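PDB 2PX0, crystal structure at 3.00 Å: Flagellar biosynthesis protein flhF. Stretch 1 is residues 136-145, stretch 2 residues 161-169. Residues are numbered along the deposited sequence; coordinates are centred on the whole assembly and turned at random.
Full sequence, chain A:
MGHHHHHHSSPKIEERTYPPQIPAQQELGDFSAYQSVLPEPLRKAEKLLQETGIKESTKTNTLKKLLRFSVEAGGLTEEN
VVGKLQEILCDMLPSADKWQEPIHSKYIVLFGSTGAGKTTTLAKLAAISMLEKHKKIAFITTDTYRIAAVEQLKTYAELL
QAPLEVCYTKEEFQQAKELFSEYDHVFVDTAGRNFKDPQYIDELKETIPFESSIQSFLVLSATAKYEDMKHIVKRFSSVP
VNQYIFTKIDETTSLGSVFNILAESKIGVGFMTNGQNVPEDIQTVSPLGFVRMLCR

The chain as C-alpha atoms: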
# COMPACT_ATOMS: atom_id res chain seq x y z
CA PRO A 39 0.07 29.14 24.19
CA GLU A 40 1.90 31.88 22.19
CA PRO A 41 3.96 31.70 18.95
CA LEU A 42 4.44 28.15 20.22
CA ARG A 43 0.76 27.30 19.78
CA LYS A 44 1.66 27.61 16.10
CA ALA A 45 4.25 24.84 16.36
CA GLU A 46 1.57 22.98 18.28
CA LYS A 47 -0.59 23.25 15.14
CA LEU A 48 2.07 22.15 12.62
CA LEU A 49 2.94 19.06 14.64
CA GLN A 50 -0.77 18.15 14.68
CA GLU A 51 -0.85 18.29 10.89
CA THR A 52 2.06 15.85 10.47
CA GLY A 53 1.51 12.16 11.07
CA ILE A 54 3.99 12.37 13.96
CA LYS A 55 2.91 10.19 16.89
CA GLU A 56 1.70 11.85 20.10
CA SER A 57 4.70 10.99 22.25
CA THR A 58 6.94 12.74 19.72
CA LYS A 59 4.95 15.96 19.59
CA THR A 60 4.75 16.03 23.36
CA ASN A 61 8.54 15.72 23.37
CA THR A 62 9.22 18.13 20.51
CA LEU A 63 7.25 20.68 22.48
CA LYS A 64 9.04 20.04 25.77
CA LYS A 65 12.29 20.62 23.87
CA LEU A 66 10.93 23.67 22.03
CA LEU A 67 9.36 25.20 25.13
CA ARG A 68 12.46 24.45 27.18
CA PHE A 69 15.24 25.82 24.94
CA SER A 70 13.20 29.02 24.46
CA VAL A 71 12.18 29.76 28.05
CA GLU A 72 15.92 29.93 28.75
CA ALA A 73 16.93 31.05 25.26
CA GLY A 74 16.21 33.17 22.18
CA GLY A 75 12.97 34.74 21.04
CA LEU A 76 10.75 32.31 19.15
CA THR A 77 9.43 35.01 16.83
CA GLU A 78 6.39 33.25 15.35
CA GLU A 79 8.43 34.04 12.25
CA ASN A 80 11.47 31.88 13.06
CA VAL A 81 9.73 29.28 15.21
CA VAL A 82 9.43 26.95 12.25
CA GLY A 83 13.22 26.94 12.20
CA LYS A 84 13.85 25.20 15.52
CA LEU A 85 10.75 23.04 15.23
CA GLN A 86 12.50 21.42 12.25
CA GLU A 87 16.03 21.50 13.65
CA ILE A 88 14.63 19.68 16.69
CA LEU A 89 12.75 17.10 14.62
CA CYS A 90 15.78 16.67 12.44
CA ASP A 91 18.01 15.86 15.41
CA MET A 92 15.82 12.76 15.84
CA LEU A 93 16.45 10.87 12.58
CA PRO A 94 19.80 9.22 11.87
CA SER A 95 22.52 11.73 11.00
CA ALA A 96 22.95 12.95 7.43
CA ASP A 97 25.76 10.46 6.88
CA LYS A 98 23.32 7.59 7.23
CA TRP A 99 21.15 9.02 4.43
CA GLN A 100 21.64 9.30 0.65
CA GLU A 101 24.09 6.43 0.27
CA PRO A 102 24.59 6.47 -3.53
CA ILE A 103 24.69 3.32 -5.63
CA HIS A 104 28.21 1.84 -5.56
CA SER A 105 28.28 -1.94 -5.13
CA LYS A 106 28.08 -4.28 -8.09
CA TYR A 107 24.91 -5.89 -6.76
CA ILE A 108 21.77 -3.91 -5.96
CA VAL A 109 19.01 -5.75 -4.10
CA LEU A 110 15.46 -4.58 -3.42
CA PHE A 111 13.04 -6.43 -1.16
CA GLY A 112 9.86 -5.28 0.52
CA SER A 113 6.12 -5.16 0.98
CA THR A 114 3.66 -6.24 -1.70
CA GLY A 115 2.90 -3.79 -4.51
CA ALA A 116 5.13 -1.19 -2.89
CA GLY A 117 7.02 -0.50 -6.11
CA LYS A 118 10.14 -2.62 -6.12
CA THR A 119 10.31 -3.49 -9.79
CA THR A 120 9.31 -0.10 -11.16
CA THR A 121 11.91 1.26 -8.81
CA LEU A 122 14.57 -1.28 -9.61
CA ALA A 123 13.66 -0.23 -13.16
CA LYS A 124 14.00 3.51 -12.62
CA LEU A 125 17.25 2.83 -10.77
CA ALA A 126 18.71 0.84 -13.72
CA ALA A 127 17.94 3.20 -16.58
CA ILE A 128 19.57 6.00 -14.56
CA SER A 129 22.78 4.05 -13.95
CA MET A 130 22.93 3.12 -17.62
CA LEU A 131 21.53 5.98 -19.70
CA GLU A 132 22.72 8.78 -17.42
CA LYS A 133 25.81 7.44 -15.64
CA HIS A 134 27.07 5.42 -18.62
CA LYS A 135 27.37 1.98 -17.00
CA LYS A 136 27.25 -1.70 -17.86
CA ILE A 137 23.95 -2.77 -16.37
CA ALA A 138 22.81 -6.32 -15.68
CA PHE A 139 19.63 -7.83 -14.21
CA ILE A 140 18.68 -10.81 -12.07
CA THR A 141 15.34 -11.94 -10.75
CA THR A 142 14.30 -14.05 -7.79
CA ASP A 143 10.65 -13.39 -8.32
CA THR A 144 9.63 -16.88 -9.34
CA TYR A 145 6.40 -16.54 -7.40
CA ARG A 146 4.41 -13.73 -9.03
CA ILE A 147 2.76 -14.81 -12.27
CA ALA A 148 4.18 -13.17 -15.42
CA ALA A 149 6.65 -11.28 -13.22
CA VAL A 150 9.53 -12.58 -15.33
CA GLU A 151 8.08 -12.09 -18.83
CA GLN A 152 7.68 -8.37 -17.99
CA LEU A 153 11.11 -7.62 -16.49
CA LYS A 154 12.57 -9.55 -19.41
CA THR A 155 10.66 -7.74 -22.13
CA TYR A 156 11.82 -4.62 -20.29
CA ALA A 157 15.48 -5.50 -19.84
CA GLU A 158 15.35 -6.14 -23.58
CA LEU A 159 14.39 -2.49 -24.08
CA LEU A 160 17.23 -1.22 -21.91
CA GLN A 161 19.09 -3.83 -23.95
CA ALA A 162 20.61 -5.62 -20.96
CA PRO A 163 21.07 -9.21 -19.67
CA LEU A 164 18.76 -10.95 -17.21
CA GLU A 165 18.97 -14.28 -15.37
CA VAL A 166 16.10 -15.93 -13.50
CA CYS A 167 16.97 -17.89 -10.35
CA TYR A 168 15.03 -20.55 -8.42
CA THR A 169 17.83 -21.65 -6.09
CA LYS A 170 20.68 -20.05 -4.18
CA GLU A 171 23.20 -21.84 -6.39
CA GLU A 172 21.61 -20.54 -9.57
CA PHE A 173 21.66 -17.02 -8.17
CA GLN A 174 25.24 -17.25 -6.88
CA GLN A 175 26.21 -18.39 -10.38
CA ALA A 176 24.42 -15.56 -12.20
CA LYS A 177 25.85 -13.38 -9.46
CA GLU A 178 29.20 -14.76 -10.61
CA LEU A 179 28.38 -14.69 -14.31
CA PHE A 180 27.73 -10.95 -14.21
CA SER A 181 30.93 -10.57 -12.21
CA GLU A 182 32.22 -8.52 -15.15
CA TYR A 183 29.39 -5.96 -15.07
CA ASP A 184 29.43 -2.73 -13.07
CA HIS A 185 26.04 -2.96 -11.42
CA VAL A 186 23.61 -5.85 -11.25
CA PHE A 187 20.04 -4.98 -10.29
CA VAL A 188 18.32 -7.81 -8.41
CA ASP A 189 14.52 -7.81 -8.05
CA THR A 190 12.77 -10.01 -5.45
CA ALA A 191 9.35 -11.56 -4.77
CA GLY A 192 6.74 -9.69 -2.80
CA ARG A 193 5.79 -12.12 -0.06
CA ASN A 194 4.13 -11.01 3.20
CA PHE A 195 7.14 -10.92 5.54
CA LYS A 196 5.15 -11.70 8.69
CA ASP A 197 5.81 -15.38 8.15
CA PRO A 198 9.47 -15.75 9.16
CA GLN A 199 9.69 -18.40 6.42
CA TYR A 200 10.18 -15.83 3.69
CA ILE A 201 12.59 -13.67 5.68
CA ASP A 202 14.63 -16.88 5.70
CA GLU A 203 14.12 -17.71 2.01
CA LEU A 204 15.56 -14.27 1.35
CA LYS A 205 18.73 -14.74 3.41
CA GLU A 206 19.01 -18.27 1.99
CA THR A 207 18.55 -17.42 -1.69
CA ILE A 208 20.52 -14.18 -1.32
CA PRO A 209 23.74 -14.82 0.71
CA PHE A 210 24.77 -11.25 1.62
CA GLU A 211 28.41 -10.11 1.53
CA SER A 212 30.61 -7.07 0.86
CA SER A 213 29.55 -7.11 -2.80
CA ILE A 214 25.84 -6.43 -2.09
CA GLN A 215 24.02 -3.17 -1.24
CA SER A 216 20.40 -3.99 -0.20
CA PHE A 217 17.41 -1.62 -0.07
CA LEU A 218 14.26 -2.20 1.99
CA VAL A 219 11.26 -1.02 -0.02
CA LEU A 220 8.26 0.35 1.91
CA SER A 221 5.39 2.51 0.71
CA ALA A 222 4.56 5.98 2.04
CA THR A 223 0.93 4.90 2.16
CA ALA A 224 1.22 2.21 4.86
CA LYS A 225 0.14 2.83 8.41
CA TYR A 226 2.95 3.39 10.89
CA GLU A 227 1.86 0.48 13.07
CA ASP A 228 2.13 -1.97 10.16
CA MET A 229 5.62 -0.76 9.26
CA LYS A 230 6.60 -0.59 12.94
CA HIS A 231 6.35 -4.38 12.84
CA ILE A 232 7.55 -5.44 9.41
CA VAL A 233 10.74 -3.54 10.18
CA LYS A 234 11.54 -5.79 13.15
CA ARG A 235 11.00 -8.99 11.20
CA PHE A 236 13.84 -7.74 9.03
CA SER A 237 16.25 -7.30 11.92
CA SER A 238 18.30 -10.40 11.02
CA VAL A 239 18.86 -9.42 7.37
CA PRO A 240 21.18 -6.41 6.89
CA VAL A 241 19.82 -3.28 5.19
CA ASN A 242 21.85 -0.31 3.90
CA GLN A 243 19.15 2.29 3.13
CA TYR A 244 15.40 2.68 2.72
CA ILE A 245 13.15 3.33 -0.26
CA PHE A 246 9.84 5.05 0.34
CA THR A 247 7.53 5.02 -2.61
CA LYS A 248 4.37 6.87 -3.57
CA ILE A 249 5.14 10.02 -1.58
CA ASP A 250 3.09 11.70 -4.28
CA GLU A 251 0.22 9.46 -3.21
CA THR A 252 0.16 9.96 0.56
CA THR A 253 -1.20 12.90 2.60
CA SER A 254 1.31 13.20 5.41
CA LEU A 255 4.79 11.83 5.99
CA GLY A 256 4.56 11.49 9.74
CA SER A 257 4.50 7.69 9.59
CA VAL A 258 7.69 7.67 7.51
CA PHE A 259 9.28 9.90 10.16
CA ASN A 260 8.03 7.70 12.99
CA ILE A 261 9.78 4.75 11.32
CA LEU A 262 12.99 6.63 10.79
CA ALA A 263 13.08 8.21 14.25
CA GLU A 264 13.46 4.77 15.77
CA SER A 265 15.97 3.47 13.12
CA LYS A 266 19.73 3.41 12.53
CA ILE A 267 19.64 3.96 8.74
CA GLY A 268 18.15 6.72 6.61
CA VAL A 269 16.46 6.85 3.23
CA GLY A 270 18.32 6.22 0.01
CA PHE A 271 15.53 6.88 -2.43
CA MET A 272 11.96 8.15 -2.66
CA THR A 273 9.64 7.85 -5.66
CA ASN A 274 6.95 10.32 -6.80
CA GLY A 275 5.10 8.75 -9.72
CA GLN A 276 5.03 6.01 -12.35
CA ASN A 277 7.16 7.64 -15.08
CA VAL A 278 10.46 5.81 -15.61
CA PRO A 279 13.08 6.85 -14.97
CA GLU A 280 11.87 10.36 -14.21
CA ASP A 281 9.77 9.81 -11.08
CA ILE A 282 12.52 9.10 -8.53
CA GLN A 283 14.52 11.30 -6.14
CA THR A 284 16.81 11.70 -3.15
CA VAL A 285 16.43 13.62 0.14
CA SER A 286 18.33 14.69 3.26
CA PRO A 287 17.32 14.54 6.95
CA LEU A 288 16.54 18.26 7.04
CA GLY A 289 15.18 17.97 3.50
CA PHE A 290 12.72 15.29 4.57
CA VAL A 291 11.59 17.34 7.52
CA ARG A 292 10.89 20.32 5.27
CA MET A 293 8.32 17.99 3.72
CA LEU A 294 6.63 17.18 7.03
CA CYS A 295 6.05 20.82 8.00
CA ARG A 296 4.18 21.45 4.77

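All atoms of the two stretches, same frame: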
# COMPACT_ATOMS: atom_id res chain seq x y z
N LYS A 136 27.63 -0.38 -17.39
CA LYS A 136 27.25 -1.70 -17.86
C LYS A 136 26.28 -2.26 -16.85
O LYS A 136 26.68 -2.68 -15.76
CB LYS A 136 28.47 -2.63 -17.95
CG LYS A 136 29.26 -2.54 -19.25
CD LYS A 136 30.34 -3.60 -19.30
CE LYS A 136 31.39 -3.41 -18.18
NZ LYS A 136 32.46 -4.45 -18.22
N ILE A 137 25.01 -2.28 -17.23
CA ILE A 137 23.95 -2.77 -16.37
C ILE A 137 23.65 -4.24 -16.63
O ILE A 137 23.84 -4.76 -17.73
CB ILE A 137 22.67 -1.96 -16.61
CG1 ILE A 137 22.99 -0.47 -16.46
CG2 ILE A 137 21.61 -2.34 -15.63
CD1 ILE A 137 23.70 -0.13 -15.17
N ALA A 138 23.18 -4.92 -15.59
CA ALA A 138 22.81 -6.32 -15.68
C ALA A 138 21.59 -6.51 -14.77
O ALA A 138 21.36 -5.71 -13.87
CB ALA A 138 23.95 -7.20 -15.22
N PHE A 139 20.81 -7.55 -15.02
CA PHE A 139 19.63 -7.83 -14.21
C PHE A 139 19.65 -9.24 -13.68
O PHE A 139 20.41 -10.08 -14.15
CB PHE A 139 18.37 -7.62 -15.03
CG PHE A 139 17.96 -6.19 -15.14
CD1 PHE A 139 17.41 -5.52 -14.05
CD2 PHE A 139 18.09 -5.52 -16.35
CE1 PHE A 139 16.99 -4.19 -14.15
CE2 PHE A 139 17.67 -4.19 -16.47
CZ PHE A 139 17.12 -3.52 -15.37
N ILE A 140 18.82 -9.49 -12.68
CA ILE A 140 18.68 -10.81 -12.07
C ILE A 140 17.36 -10.81 -11.34
O ILE A 140 17.03 -9.83 -10.67
CB ILE A 140 19.76 -11.07 -11.00
CG1 ILE A 140 21.14 -11.22 -11.64
CG2 ILE A 140 19.40 -12.31 -10.19
CD1 ILE A 140 22.23 -11.54 -10.64
N THR A 141 16.60 -11.88 -11.46
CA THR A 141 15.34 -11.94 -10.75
C THR A 141 15.31 -13.12 -9.79
O THR A 141 16.04 -14.10 -9.96
CB THR A 141 14.15 -12.10 -11.69
OG1 THR A 141 14.26 -11.15 -12.75
CG2 THR A 141 12.87 -11.86 -10.92
N THR A 142 14.47 -13.01 -8.78
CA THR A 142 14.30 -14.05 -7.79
C THR A 142 12.81 -14.23 -7.72
O THR A 142 12.31 -15.18 -7.12
CB THR A 142 14.84 -13.59 -6.43
OG1 THR A 142 16.25 -13.74 -6.43
CG2 THR A 142 14.26 -14.41 -5.30
N ASP A 143 12.09 -13.31 -8.35
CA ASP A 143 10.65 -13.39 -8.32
C ASP A 143 10.12 -14.50 -9.20
O ASP A 143 9.72 -14.27 -10.35
CB ASP A 143 10.01 -12.06 -8.73
CG ASP A 143 8.51 -12.07 -8.53
OD1 ASP A 143 7.85 -12.95 -9.11
OD2 ASP A 143 8.00 -11.21 -7.79
N THR A 144 10.12 -15.71 -8.65
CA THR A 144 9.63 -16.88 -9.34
C THR A 144 8.16 -17.02 -9.00
O THR A 144 7.38 -17.60 -9.76
CB THR A 144 10.37 -18.14 -8.89
OG1 THR A 144 11.70 -18.11 -9.41
CG2 THR A 144 9.65 -19.39 -9.38
N TYR A 145 7.78 -16.46 -7.85
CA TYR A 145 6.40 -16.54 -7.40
C TYR A 145 5.38 -15.83 -8.30
O TYR A 145 4.62 -16.48 -9.01
CB TYR A 145 6.28 -15.99 -5.98
CG TYR A 145 4.87 -16.12 -5.46
CD1 TYR A 145 4.29 -17.38 -5.29
CD2 TYR A 145 4.09 -14.99 -5.20
CE1 TYR A 145 2.96 -17.52 -4.88
CE2 TYR A 145 2.76 -15.12 -4.79
CZ TYR A 145 2.21 -16.38 -4.64
OH TYR A 145 0.90 -16.51 -4.26
N GLN A 161 18.08 -3.01 -23.28
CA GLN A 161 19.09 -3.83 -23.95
C GLN A 161 20.14 -4.25 -22.93
O GLN A 161 21.28 -3.78 -22.97
CB GLN A 161 19.73 -3.05 -25.10
CG GLN A 161 19.89 -3.87 -26.38
CD GLN A 161 20.47 -3.07 -27.54
OE1 GLN A 161 19.84 -2.12 -28.03
NE2 GLN A 161 21.68 -3.44 -27.97
N ALA A 162 19.74 -5.13 -22.02
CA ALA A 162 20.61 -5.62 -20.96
C ALA A 162 20.30 -7.09 -20.66
O ALA A 162 19.22 -7.58 -20.98
CB ALA A 162 20.44 -4.77 -19.70
N PRO A 163 21.24 -7.80 -20.03
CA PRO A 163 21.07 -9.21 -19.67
C PRO A 163 20.27 -9.45 -18.40
O PRO A 163 20.30 -8.65 -17.46
CB PRO A 163 22.51 -9.69 -19.55
CG PRO A 163 23.21 -8.50 -19.00
CD PRO A 163 22.63 -7.36 -19.82
N LEU A 164 19.56 -10.57 -18.36
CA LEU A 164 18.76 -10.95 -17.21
C LEU A 164 18.84 -12.46 -16.99
O LEU A 164 18.84 -13.23 -17.95
CB LEU A 164 17.30 -10.52 -17.42
CG LEU A 164 16.30 -10.80 -16.30
CD1 LEU A 164 15.03 -10.03 -16.60
CD2 LEU A 164 16.00 -12.29 -16.19
N GLU A 165 18.90 -12.87 -15.73
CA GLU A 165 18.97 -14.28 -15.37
C GLU A 165 18.00 -14.62 -14.26
O GLU A 165 18.11 -14.08 -13.16
CB GLU A 165 20.38 -14.63 -14.91
CG GLU A 165 21.48 -14.46 -15.95
CD GLU A 165 21.36 -15.45 -17.11
OE1 GLU A 165 20.98 -16.62 -16.85
OE2 GLU A 165 21.65 -15.05 -18.27
N VAL A 166 17.06 -15.52 -14.52
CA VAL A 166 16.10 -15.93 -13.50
C VAL A 166 16.80 -16.92 -12.56
O VAL A 166 17.72 -17.63 -12.98
CB VAL A 166 14.88 -16.62 -14.13
CG1 VAL A 166 14.01 -17.25 -13.05
CG2 VAL A 166 14.07 -15.61 -14.92
N CYS A 167 16.37 -16.97 -11.31
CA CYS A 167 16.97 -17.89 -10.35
C CYS A 167 15.94 -18.50 -9.40
O CYS A 167 15.15 -17.78 -8.78
CB CYS A 167 18.04 -17.15 -9.55
SG CYS A 167 19.24 -16.31 -10.59
N TYR A 168 15.95 -19.83 -9.31
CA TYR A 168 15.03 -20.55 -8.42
C TYR A 168 15.74 -21.03 -7.16
O TYR A 168 15.10 -21.25 -6.13
CB TYR A 168 14.41 -21.75 -9.14
CG TYR A 168 13.49 -21.40 -10.27
CD1 TYR A 168 13.94 -20.65 -11.36
CD2 TYR A 168 12.15 -21.81 -10.27
CE1 TYR A 168 13.09 -20.32 -12.42
CE2 TYR A 168 11.29 -21.48 -11.32
CZ TYR A 168 11.76 -20.74 -12.39
OH TYR A 168 10.94 -20.41 -13.44
N THR A 169 17.06 -21.19 -7.24
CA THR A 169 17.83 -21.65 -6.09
C THR A 169 18.93 -20.67 -5.77
O THR A 169 19.18 -19.74 -6.54
CB THR A 169 18.47 -23.03 -6.34
OG1 THR A 169 19.56 -22.89 -7.26
CG2 THR A 169 17.45 -23.99 -6.92

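The two segments run side by side in the same general direction, their end-to-end vectors 29° apart, and they stay in step: Ala138 lies across from Pro163, Phe139 from Leu164, Ile140 from Glu165, Thr141 from Val166 and Thr142 from Cys167. The CA atoms of Phe139 and Leu164 come nearest among these pairs, at 4.4 Å. Stretch 1 has a strand core at Phe139 and Ile140, while its partner follows in extended conformation without forming a regular strand.

The backbone hydrogen bonds come at alternate residues, as expected of extended chains that run the same way. Phe139 N donates to Pro163 O at 2.7 Å, a short but bent bond (138° at the hydrogen), and Thr141 N donates to Glu165 O at 3.2 Å along a straighter line (164°). The return bond, Cys167 N to Thr141 O at 3.2 Å, is weak, its angle only 122°. Between these, CA-H...O contacts help fill the seam: Leu164 CA lies 3.6 Å from Phe139 O, and Ile140 CA 3.5 Å from Glu165 O. Glu165 O therefore meets two consecutive residues, taking the amide of Thr141 and the alpha carbon of Ile140. Proline has no amide hydrogen to give, yet Pro163 still takes part through its carbonyl, while its CD packs 3.5 Å from Ile137 O.

The side chains add small apolar contacts to this backbone frame. Phe139 points its CA-to-CB bond toward the partner; its CB meets Leu164 CB at 3.9 Å, and its CD2 reaches Ala162 CB at 4.2 Å. Pro163 O sits at the edge of the Phe139 ring, near its plane, so one carbonyl both accepts the Phe139 amide and borders its aromatic ring. Ala138 CB packs on Pro163 CG at 4.1 Å. Ile140 directs its CA-to-CB bond away overall, but its CG2 still lies 4.0 Å from Cys167 SG, and Thr141 OG1 lies 4.0 Å from Leu164 CD2.

Past the strand, the chain bends, with a weak hydrogen bond from Thr144 N to Thr142 O at 2.7 Å. Thr144 points back toward the partner, and its CG2 touches Tyr168 CE2 at 3.3 Å while its OG1 lies over one face of that ring. Tyr168 starts away, but the end of its side chain comes nearer.

The rule to be read here is economical: backbone hydrogen bonds and side-chain packing share one register, with Phe139 the most covered residue, and the two stretches together bury 573 Å², both sides summed.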